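Local coordinates for protein 2-oxo-1,2-dihydroquinoline 8-monooxygenase, oxygenase component (Pseudomonas putida, PDB 1Z03) that probably serves as the oxygenase component of a Rieske non-haem iron monooxygenase that hydroxylates 2-oxo-1,2-dihydroquinoline at carbon 8, at residues 187-192 with 333-338; 217-222 with 262-267; 301-306 with 313-318. All blocks are in the same frame, centred on the assembly; numbering follows the deposited sequence.

Contact 1 (187-192 with 333-338)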
loop_
_atom_site.group_PDB
_atom_site.type_symbol
_atom_site.label_atom_id
_atom_site.label_comp_id
_atom_site.label_asym_id
_atom_site.label_seq_id
_atom_site.Cartn_x
_atom_site.Cartn_y
_atom_site.Cartn_z
ATOM N N SER A 187 -3.082 -12.837 46.752
ATOM C CA SER A 187 -3.670 -11.756 45.969
ATOM C C SER A 187 -2.740 -11.069 44.963
ATOM O O SER A 187 -1.600 -10.727 45.276
ATOM C CB SER A 187 -4.252 -10.700 46.909
ATOM O OG SER A 187 -5.330 -11.239 47.650
ATOM N N SER A 188 -3.249 -10.864 43.753
ATOM C CA SER A 188 -2.483 -10.201 42.704
ATOM C C SER A 188 -2.504 -8.702 42.956
ATOM O O SER A 188 -3.557 -8.131 43.251
ATOM C CB SER A 188 -3.093 -10.482 41.325
ATOM O OG SER A 188 -2.920 -11.834 40.943
ATOM N N PRO A 189 -1.339 -8.041 42.845
ATOM C CA PRO A 189 -1.269 -6.597 43.065
ATOM C C PRO A 189 -1.818 -5.814 41.872
ATOM O O PRO A 189 -1.965 -6.346 40.775
ATOM C CB PRO A 189 0.223 -6.357 43.272
ATOM C CG PRO A 189 0.839 -7.360 42.357
ATOM C CD PRO A 189 0.007 -8.603 42.628
ATOM N N SER A 190 -2.116 -4.545 42.098
ATOM C CA SER A 190 -2.632 -3.687 41.051
ATOM C C SER A 190 -1.570 -2.643 40.730
ATOM O O SER A 190 -0.651 -2.411 41.520
ATOM C CB SER A 190 -3.917 -3.006 41.524
ATOM O OG SER A 190 -4.292 -1.938 40.670
ATOM N N VAL A 191 -1.678 -2.032 39.557
ATOM C CA VAL A 191 -0.733 -0.997 39.171
ATOM C C VAL A 191 -0.958 0.194 40.102
ATOM O O VAL A 191 -0.074 1.039 40.274
ATOM C CB VAL A 191 -0.953 -0.560 37.700
ATOM C CG1 VAL A 191 -0.211 0.727 37.418
ATOM C CG2 VAL A 191 -0.452 -1.646 36.764
ATOM N N LEU A 192 -2.140 0.239 40.713
ATOM C CA LEU A 192 -2.508 1.319 41.622
ATOM C C LEU A 192 -1.935 1.159 43.025
ATOM O O LEU A 192 -1.834 2.131 43.763
ATOM C CB LEU A 192 -4.034 1.435 41.712
ATOM C CG LEU A 192 -4.757 1.904 40.445
ATOM C CD1 LEU A 192 -6.253 1.871 40.663
ATOM C CD2 LEU A 192 -4.312 3.309 40.089
ATOM N N VAL A 333 3.569 -7.198 37.218
ATOM C CA VAL A 333 3.569 -6.333 38.386
ATOM C C VAL A 333 3.835 -7.138 39.645
ATOM O O VAL A 333 3.431 -8.297 39.753
ATOM C CB VAL A 333 2.211 -5.615 38.550
ATOM C CG1 VAL A 333 2.282 -4.617 39.690
ATOM C CG2 VAL A 333 1.819 -4.926 37.250
ATOM N N ARG A 334 4.540 -6.512 40.582
ATOM C CA ARG A 334 4.856 -7.110 41.873
ATOM C C ARG A 334 5.099 -5.972 42.844
ATOM O O ARG A 334 5.726 -4.973 42.489
ATOM C CB ARG A 334 6.112 -7.983 41.800
ATOM C CG ARG A 334 6.499 -8.561 43.160
ATOM C CD ARG A 334 7.607 -9.603 43.091
ATOM N NE ARG A 334 7.735 -10.280 44.379
ATOM C CZ ARG A 334 7.839 -11.599 44.529
ATOM N NH1 ARG A 334 7.940 -12.124 45.740
ATOM N NH2 ARG A 334 7.849 -12.400 43.472
ATOM N N VAL A 335 4.581 -6.098 44.059
ATOM C CA VAL A 335 4.796 -5.058 45.051
ATOM C C VAL A 335 6.183 -5.281 45.649
ATOM O O VAL A 335 6.494 -6.366 46.143
ATOM C CB VAL A 335 3.726 -5.105 46.160
ATOM C CG1 VAL A 335 4.085 -4.141 47.284
ATOM C CG2 VAL A 335 2.375 -4.739 45.577
ATOM N N CYS A 336 7.020 -4.250 45.560
ATOM C CA CYS A 336 8.384 -4.294 46.071
ATOM C C CYS A 336 8.580 -3.117 47.026
ATOM O O CYS A 336 8.873 -2.002 46.604
ATOM C CB CYS A 336 9.368 -4.217 44.905
ATOM S SG CYS A 336 9.108 -5.510 43.662
ATOM N N PRO A 337 8.420 -3.364 48.335
ATOM C CA PRO A 337 8.556 -2.367 49.404
ATOM C C PRO A 337 9.960 -1.819 49.604
ATOM O O PRO A 337 10.132 -0.639 49.907
ATOM C CB PRO A 337 8.091 -3.110 50.652
ATOM C CG PRO A 337 7.412 -4.336 50.148
ATOM C CD PRO A 337 8.123 -4.690 48.898
ATOM N N THR A 338 10.960 -2.681 49.452
ATOM C CA THR A 338 12.343 -2.271 49.655
ATOM C C THR A 338 13.205 -2.282 48.398
ATOM O O THR A 338 12.896 -2.949 47.405
ATOM C CB THR A 338 13.027 -3.170 50.691
ATOM O OG1 THR A 338 13.250 -4.462 50.118
ATOM C CG2 THR A 338 12.152 -3.326 51.919
#

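Contact 2 (217-222 with 262-267). With FE (Fe (III) ion), chain G; OCH (quinolin-2(1H)-one), chain I.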
loop_
_atom_site.group_PDB
_atom_site.type_symbol
_atom_site.label_atom_id
_atom_site.label_comp_id
_atom_site.label_asym_id
_atom_site.label_seq_id
_atom_site.Cartn_x
_atom_site.Cartn_y
_atom_site.Cartn_z
ATOM N N PHE A 217 -7.899 -14.401 27.028
ATOM C CA PHE A 217 -8.737 -15.095 28.000
ATOM C C PHE A 217 -9.526 -16.257 27.390
ATOM O O PHE A 217 -10.553 -16.680 27.925
ATOM C CB PHE A 217 -9.675 -14.085 28.690
ATOM C CG PHE A 217 -10.508 -13.267 27.737
ATOM C CD1 PHE A 217 -11.757 -13.717 27.319
ATOM C CD2 PHE A 217 -10.025 -12.059 27.228
ATOM C CE1 PHE A 217 -12.516 -12.978 26.402
ATOM C CE2 PHE A 217 -10.776 -11.313 26.309
ATOM C CZ PHE A 217 -12.021 -11.775 25.897
ATOM N N ASP A 218 -9.037 -16.772 26.267
ATOM C CA ASP A 218 -9.680 -17.897 25.595
ATOM C C ASP A 218 -8.996 -19.163 26.102
ATOM O O ASP A 218 -7.806 -19.362 25.884
ATOM C CB ASP A 218 -9.516 -17.773 24.080
ATOM C CG ASP A 218 -10.311 -18.822 23.317
ATOM O OD1 ASP A 218 -11.008 -18.449 22.352
ATOM O OD2 ASP A 218 -10.234 -20.020 23.668
ATOM N N ASN A 219 -9.757 -20.025 26.767
ATOM C CA ASN A 219 -9.198 -21.237 27.343
ATOM C C ASN A 219 -8.967 -22.401 26.401
ATOM O O ASN A 219 -8.547 -23.476 26.829
ATOM C CB ASN A 219 -10.062 -21.666 28.519
ATOM C CG ASN A 219 -10.137 -20.598 29.580
ATOM O OD1 ASN A 219 -9.122 -20.246 30.184
ATOM N ND2 ASN A 219 -11.334 -20.057 29.803
ATOM N N ALA A 220 -9.234 -22.194 25.118
ATOM C CA ALA A 220 -9.023 -23.244 24.132
ATOM C C ALA A 220 -7.756 -22.918 23.348
ATOM O O ALA A 220 -7.178 -23.781 22.691
ATOM C CB ALA A 220 -10.218 -23.335 23.182
ATOM N N HIS A 221 -7.317 -21.667 23.440
ATOM C CA HIS A 221 -6.136 -21.223 22.709
ATOM C C HIS A 221 -4.800 -21.644 23.314
ATOM O O HIS A 221 -3.771 -21.570 22.644
ATOM C CB HIS A 221 -6.142 -19.695 22.561
ATOM C CG HIS A 221 -5.289 -18.984 23.570
ATOM N ND1 HIS A 221 -5.694 -18.768 24.868
ATOM C CD2 HIS A 221 -4.039 -18.471 23.476
ATOM C CE1 HIS A 221 -4.731 -18.155 25.533
ATOM N NE2 HIS A 221 -3.717 -17.965 24.711
ATOM N N ILE A 222 -4.800 -22.074 24.571
ATOM C CA ILE A 222 -3.540 -22.453 25.206
ATOM C C ILE A 222 -2.795 -23.558 24.469
ATOM O O ILE A 222 -1.640 -23.850 24.773
ATOM C CB ILE A 222 -3.735 -22.831 26.696
ATOM C CG1 ILE A 222 -4.856 -23.865 26.847
ATOM C CG2 ILE A 222 -4.032 -21.567 27.508
ATOM C CD1 ILE A 222 -5.079 -24.312 28.296
ATOM N N MET A 262 -15.639 -9.330 33.333
ATOM C CA MET A 262 -15.992 -10.689 33.711
ATOM C C MET A 262 -14.811 -11.412 34.340
ATOM O O MET A 262 -13.657 -11.155 33.997
ATOM C CB MET A 262 -16.454 -11.469 32.482
ATOM C CG MET A 262 -15.415 -11.505 31.371
ATOM S SD MET A 262 -16.003 -12.280 29.866
ATOM C CE MET A 262 -14.838 -13.547 29.652
ATOM N N MET A 263 -15.119 -12.322 35.258
ATOM C CA MET A 263 -14.114 -13.123 35.945
ATOM C C MET A 263 -14.380 -14.590 35.612
ATOM O O MET A 263 -15.497 -15.082 35.788
ATOM C CB MET A 263 -14.207 -12.906 37.461
ATOM C CG MET A 263 -13.291 -13.795 38.295
ATOM S SD MET A 263 -11.538 -13.430 38.036
ATOM C CE MET A 263 -11.382 -11.863 38.803
ATOM N N GLN A 264 -13.358 -15.287 35.125
ATOM C CA GLN A 264 -13.509 -16.691 34.784
ATOM C C GLN A 264 -13.087 -17.533 35.989
ATOM O O GLN A 264 -12.000 -17.338 36.538
ATOM C CB GLN A 264 -12.665 -17.014 33.548
ATOM C CG GLN A 264 -12.933 -16.052 32.396
ATOM C CD GLN A 264 -12.521 -16.600 31.049
ATOM O OE1 GLN A 264 -11.336 -16.799 30.776
ATOM N NE2 GLN A 264 -13.503 -16.847 30.192
ATOM N N TRP A 265 -13.959 -18.449 36.404
ATOM C CA TRP A 265 -13.687 -19.292 37.567
ATOM C C TRP A 265 -12.739 -20.445 37.265
ATOM O O TRP A 265 -13.098 -21.613 37.420
ATOM C CB TRP A 265 -14.996 -19.849 38.152
ATOM C CG TRP A 265 -15.940 -18.798 38.658
ATOM C CD1 TRP A 265 -17.164 -18.486 38.143
ATOM C CD2 TRP A 265 -15.740 -17.919 39.779
ATOM N NE1 TRP A 265 -17.742 -17.467 38.869
ATOM C CE2 TRP A 265 -16.891 -17.100 39.877
ATOM C CE3 TRP A 265 -14.704 -17.744 40.708
ATOM C CZ2 TRP A 265 -17.035 -16.122 40.866
ATOM C CZ3 TRP A 265 -14.845 -16.769 41.696
ATOM C CH2 TRP A 265 -16.005 -15.971 41.765
ATOM N N LEU A 266 -11.526 -20.115 36.840
ATOM C CA LEU A 266 -10.540 -21.138 36.534
ATOM C C LEU A 266 -10.131 -21.850 37.825
ATOM O O LEU A 266 -10.143 -21.260 38.912
ATOM C CB LEU A 266 -9.308 -20.512 35.863
ATOM C CG LEU A 266 -9.580 -19.661 34.620
ATOM C CD1 LEU A 266 -8.277 -19.428 33.862
ATOM C CD2 LEU A 266 -10.591 -20.366 33.732
ATOM N N PHE A 267 -9.778 -23.122 37.693
ATOM C CA PHE A 267 -9.361 -23.931 38.827
ATOM C C PHE A 267 -10.443 -24.146 39.883
ATOM O O PHE A 267 -10.202 -24.027 41.085
ATOM C CB PHE A 267 -8.079 -23.356 39.449
ATOM C CG PHE A 267 -6.888 -23.449 38.534
ATOM C CD1 PHE A 267 -6.697 -22.514 37.520
ATOM C CD2 PHE A 267 -6.015 -24.530 38.620
ATOM C CE1 PHE A 267 -5.660 -22.657 36.597
ATOM C CE2 PHE A 267 -4.977 -24.685 37.709
ATOM C CZ PHE A 267 -4.798 -23.747 36.690
HETATM FE FE FE G . -1.597 -17.389 24.784
HETATM O O1 OCH I . -5.522 -18.242 29.255
HETATM N N2 OCH I . -4.042 -16.449 29.196
HETATM C C3 OCH I . -2.769 -15.871 29.435
HETATM C C4 OCH I . -2.501 -14.493 29.098
HETATM C C5 OCH I . -1.226 -13.987 29.353
HETATM C C6 OCH I . -0.210 -14.813 29.929
HETATM C C7 OCH I . -0.467 -16.143 30.258
HETATM C C8 OCH I . -1.727 -16.708 30.024
HETATM C C9 OCH I . -2.030 -18.131 30.362
HETATM C C10 OCH I . -3.241 -18.660 30.129
HETATM C C1 OCH I . -4.389 -17.828 29.502
HETATM O O HOH W 1 -1.441 -15.364 26.354
#

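Contact 3 (301-306 with 313-318). With OCH (quinolin-2(1H)-one), chain I.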
loop_
_atom_site.group_PDB
_atom_site.type_symbol
_atom_site.label_atom_id
_atom_site.label_comp_id
_atom_site.label_asym_id
_atom_site.label_seq_id
_atom_site.Cartn_x
_atom_site.Cartn_y
_atom_site.Cartn_z
ATOM N N VAL A 301 -8.946 -4.905 29.032
ATOM C CA VAL A 301 -7.744 -5.130 29.826
ATOM C C VAL A 301 -7.772 -6.521 30.442
ATOM O O VAL A 301 -8.710 -6.873 31.166
ATOM C CB VAL A 301 -7.629 -4.108 30.968
ATOM C CG1 VAL A 301 -6.213 -4.133 31.531
ATOM C CG2 VAL A 301 -8.005 -2.728 30.480
ATOM N N LEU A 302 -6.734 -7.299 30.154
ATOM C CA LEU A 302 -6.609 -8.661 30.662
ATOM C C LEU A 302 -5.775 -8.705 31.924
ATOM O O LEU A 302 -4.782 -7.992 32.045
ATOM C CB LEU A 302 -5.935 -9.568 29.626
ATOM C CG LEU A 302 -5.543 -10.981 30.088
ATOM C CD1 LEU A 302 -6.772 -11.890 30.078
ATOM C CD2 LEU A 302 -4.476 -11.550 29.170
ATOM N N MET A 303 -6.194 -9.542 32.864
ATOM C CA MET A 303 -5.450 -9.744 34.098
ATOM C C MET A 303 -5.250 -11.246 34.242
ATOM O O MET A 303 -6.192 -12.027 34.112
ATOM C CB MET A 303 -6.192 -9.215 35.328
ATOM C CG MET A 303 -5.501 -9.644 36.632
ATOM S SD MET A 303 -6.114 -8.845 38.136
ATOM C CE MET A 303 -7.812 -9.446 38.162
ATOM N N VAL A 304 -4.009 -11.649 34.476
ATOM C CA VAL A 304 -3.698 -13.058 34.652
ATOM C C VAL A 304 -3.108 -13.197 36.047
ATOM O O VAL A 304 -1.908 -13.000 36.243
ATOM C CB VAL A 304 -2.672 -13.552 33.607
ATOM C CG1 VAL A 304 -2.632 -15.084 33.598
ATOM C CG2 VAL A 304 -3.038 -13.023 32.235
ATOM N N GLU A 305 -3.965 -13.514 37.013
ATOM C CA GLU A 305 -3.541 -13.668 38.403
ATOM C C GLU A 305 -2.567 -14.815 38.571
ATOM O O GLU A 305 -2.682 -15.836 37.898
ATOM C CB GLU A 305 -4.744 -13.943 39.305
ATOM C CG GLU A 305 -5.738 -12.820 39.427
ATOM C CD GLU A 305 -7.043 -13.317 39.996
ATOM O OE1 GLU A 305 -8.043 -13.400 39.242
ATOM O OE2 GLU A 305 -7.055 -13.647 41.203
ATOM N N ASN A 306 -1.617 -14.631 39.484
ATOM C CA ASN A 306 -0.614 -15.640 39.802
ATOM C C ASN A 306 0.193 -16.075 38.580
ATOM O O ASN A 306 0.430 -17.266 38.374
ATOM C CB ASN A 306 -1.296 -16.860 40.443
ATOM C CG ASN A 306 -0.381 -17.603 41.421
ATOM O OD1 ASN A 306 0.138 -17.011 42.368
ATOM N ND2 ASN A 306 -0.192 -18.903 41.197
ATOM N N VAL A 313 1.730 -10.671 38.769
ATOM C CA VAL A 313 0.531 -10.691 37.937
ATOM C C VAL A 313 0.847 -10.106 36.558
ATOM O O VAL A 313 1.708 -9.233 36.432
ATOM C CB VAL A 313 -0.625 -9.876 38.601
ATOM C CG1 VAL A 313 -0.219 -8.424 38.779
ATOM C CG2 VAL A 313 -1.887 -9.971 37.766
ATOM N N GLN A 314 0.172 -10.607 35.523
ATOM C CA GLN A 314 0.389 -10.098 34.170
ATOM C C GLN A 314 -0.831 -9.345 33.665
ATOM O O GLN A 314 -1.954 -9.823 33.772
ATOM C CB GLN A 314 0.719 -11.231 33.182
ATOM C CG GLN A 314 1.071 -10.717 31.767
ATOM C CD GLN A 314 1.760 -11.754 30.889
ATOM O OE1 GLN A 314 2.556 -12.565 31.368
ATOM N NE2 GLN A 314 1.472 -11.713 29.587
ATOM N N TYR A 315 -0.601 -8.155 33.125
ATOM C CA TYR A 315 -1.674 -7.340 32.569
ATOM C C TYR A 315 -1.367 -7.086 31.098
ATOM O O TYR A 315 -0.212 -6.888 30.724
ATOM C CB TYR A 315 -1.776 -5.987 33.287
ATOM C CG TYR A 315 -2.243 -6.056 34.725
ATOM C CD1 TYR A 315 -1.393 -5.698 35.771
ATOM C CD2 TYR A 315 -3.534 -6.486 35.041
ATOM C CE1 TYR A 315 -1.817 -5.767 37.100
ATOM C CE2 TYR A 315 -3.968 -6.559 36.369
ATOM C CZ TYR A 315 -3.105 -6.199 37.390
ATOM O OH TYR A 315 -3.528 -6.283 38.700
ATOM N N GLU A 316 -2.399 -7.099 30.265
ATOM C CA GLU A 316 -2.217 -6.825 28.849
ATOM C C GLU A 316 -3.292 -5.865 28.367
ATOM O O GLU A 316 -4.420 -5.886 28.861
ATOM C CB GLU A 316 -2.283 -8.112 28.019
ATOM C CG GLU A 316 -1.253 -9.173 28.407
ATOM C CD GLU A 316 -1.138 -10.277 27.375
ATOM O OE1 GLU A 316 -2.087 -10.471 26.589
ATOM O OE2 GLU A 316 -0.105 -10.970 27.357
ATOM N N TRP A 317 -2.915 -5.000 27.428
ATOM C CA TRP A 317 -3.834 -4.042 26.825
ATOM C C TRP A 317 -3.666 -4.229 25.329
ATOM O O TRP A 317 -2.628 -4.708 24.877
ATOM C CB TRP A 317 -3.457 -2.605 27.172
ATOM C CG TRP A 317 -3.896 -2.137 28.528
ATOM C CD1 TRP A 317 -5.020 -1.416 28.823
ATOM C CD2 TRP A 317 -3.169 -2.271 29.753
ATOM N NE1 TRP A 317 -5.030 -1.081 30.159
ATOM C CE2 TRP A 317 -3.906 -1.594 30.753
ATOM C CE3 TRP A 317 -1.964 -2.894 30.104
ATOM C CZ2 TRP A 317 -3.473 -1.520 32.084
ATOM C CZ3 TRP A 317 -1.534 -2.818 31.429
ATOM C CH2 TRP A 317 -2.286 -2.135 32.400
ATOM N N TYR A 318 -4.691 -3.853 24.578
ATOM C CA TYR A 318 -4.688 -3.951 23.124
ATOM C C TYR A 318 -5.352 -2.643 22.730
ATOM O O TYR A 318 -6.538 -2.591 22.391
ATOM C CB TYR A 318 -5.517 -5.156 22.687
ATOM C CG TYR A 318 -5.242 -6.380 23.536
ATOM C CD1 TYR A 318 -5.914 -6.579 24.747
ATOM C CD2 TYR A 318 -4.262 -7.302 23.165
ATOM C CE1 TYR A 318 -5.613 -7.667 25.568
ATOM C CE2 TYR A 318 -3.953 -8.392 23.981
ATOM C CZ TYR A 318 -4.636 -8.566 25.174
ATOM O OH TYR A 318 -4.361 -9.670 25.945
HETATM O O1 OCH I . -5.522 -18.242 29.255
HETATM N N2 OCH I . -4.042 -16.449 29.196
HETATM C C3 OCH I . -2.769 -15.871 29.435
HETATM C C4 OCH I . -2.501 -14.493 29.098
HETATM C C5 OCH I . -1.226 -13.987 29.353
HETATM C C6 OCH I . -0.210 -14.813 29.929
HETATM C C7 OCH I . -0.467 -16.143 30.258
HETATM C C8 OCH I . -1.727 -16.708 30.024
HETATM C C9 OCH I . -2.030 -18.131 30.362
HETATM C C10 OCH I . -3.241 -18.660 30.129
HETATM C C1 OCH I . -4.389 -17.828 29.502
#

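Contact 1 (187-192 with 333-338)
In Val-333 a chi1 of -174° sends the two methyls to different neighbours: CG1, anti to the backbone N, is turned to the ring of Pro-189, while CG2, anti to the carbonyl carbon, goes to Val-191. The side chains of Val-191 and Val-333 cross at about a right angle, their CG2 methyls meeting at 4.0 Å. Two residues further along the strand, in Val-335 (chi1 172°), CG1 is anti to the backbone N, which leaves CG2, anti to the carbonyl carbon, to meet Pro-189 CB at 3.5 Å. The proline ring thus lies across the strand backbone between two alternate valines, with its CG 3.8 Å from Val-333 O. This is apolar packing of an irregular loop against the end of a strand, joined by shape rather than polar bonding. The loop orders itself through an ST turn, in which Ser-190 OG accepts from Leu-192 N at 3.1 Å. Strand 325-335 is held by backbone bonds on both flanks, from Val-333 to Val-313 of strand 313-320 and from Arg-334 to Val-197 of strand 196-206. The loop packs on Val-333, whereas Arg-334, whose side chain starts away from the loop, touches Phe-345 of helix 339-361.

Contact 2 (217-222 with 262-267)
The amides of Asn-219 and Gln-264 approach from opposite directions with their planes 25° apart, and Asn-219 ND2 gives Gln-264 OE1 a weak hydrogen bond of 3.4 Å. Beside them, Met-262 CE comes obliquely to the Phe-217 ring, 3.9 Å from CD1, and the ring also meets Trp-397 edge-to-face. Both Phe-217 and Met-262 place CG between the backbone N and the carbonyl carbon (chi1 55° and 57°), and the methionine bends again at its end, which brings its methyl up to CD1 and CE1 of the ring. Leu-266 CD2 packs against Asn-219 OD1 at 3.8 Å.

Gln-264 OE1 lies 3.0 Å from Phe-217 O, two acceptors in close company; the donors on OE1, Asn-219 and Thr-294 OG1, probably ease that repulsion. Ser-393 OG bonds Gln-264 NE2 and so helps fix the amide's rotation.

The loop packed in this way also carries an iron ligand. Asp-218 forms an Asx turn, its OD2 accepting from Ala-220 N at 2.8 Å, and the carbonyl of Asp-218 lies at the edge of the His-221 ring. His-221 NE2 binds the iron at 2.2 Å; His-225 and Asp-365 complete a two-histidine, one-carboxylate facial triad. Quinolinone O1 stands near the plane of the same ring, 3.8 Å from His-221 CE1. In the trimer, His-108 of a neighbouring subunit, a ligand of its [2Fe-2S] cluster, packs on Asp-218, consistent with the electron transfer between subunits known in Rieske oxygenases.

Helix 392-404 covers Met-262 and Asn-219, Trp-271 of strand 271-277 touches Asn-219, Gln-264 and Leu-266, and strand 261-264 runs between strands 250-253 and 293-297.

Contact 3 (301-306 with 313-318)
Leu-302 O is gripped twice from the opposite strand: the N-H of Glu-316 reaches it at 3.1 Å, tilted 27° from the carbonyl plane, and Tyr-315 CA adds a CA-H...O contact at 3.2 Å. Two residues on, Val-304 N bonds Gln-314 O at 2.8 Å in the same antiparallel hairpin ladder. Met-303, its CG anti to the backbone N (chi1 171°) and its chain bent only at the end, runs alongside the Tyr-315 ring; CG touches Tyr-315 CE2 at 3.5 Å, the sulfur makes an oblique Met-aromatic contact, and Val-313 CG2 sits over one ring face. Tyr-315 OH is hydrogen-bonded to Pro-189 O. A leucine here has neither ring nor hydroxyl, and would probably leave Pro-189 O without its mate and open a gap beside Met-303 and Val-313. Further along, Val-301 CG1 makes a CH-pi contact over the five-membered ring of Trp-317, 3.7 Å from its centroid. The face of Val-304 lines the substrate pocket: its CG2 meets quinolinone C4 at 3.5 Å, and Gln-314 NE2, bonded to Asn-362 OD1, approaches C5 equally closely. Glu-316 OE2 is hydrogen-bonded to Tyr-328 OH. The hairpin lies mid-sheet, with strand 293-297 beyond 301-305 and strand 325-335 beyond 313-320.

In the fold
All three contacts draw on one antiparallel sheet of the catalytic domain, with contact 3 between the other two. Its centre is about 13 Å from that of contact 1 and about 12 Å from that of contact 2. Contact 1 joins it through Tyr-315 OH, 2.6 Å from Pro-189 O, and through Ser-188 OG, packed on Glu-305 CA at 3.2 Å. Contact 2 meets it where Phe-217 CB packs on Leu-302 CD1 at 3.9 Å. Contacts 2 and 3 touch the quinolinone, which also hydrogen-bonds Gly-216 O: contact 2 brings one of the iron ligands, His-221, and contact 3 a wall of the pocket. Contact 1 stands back, the Val-333 side chain about 12 Å from the ligand.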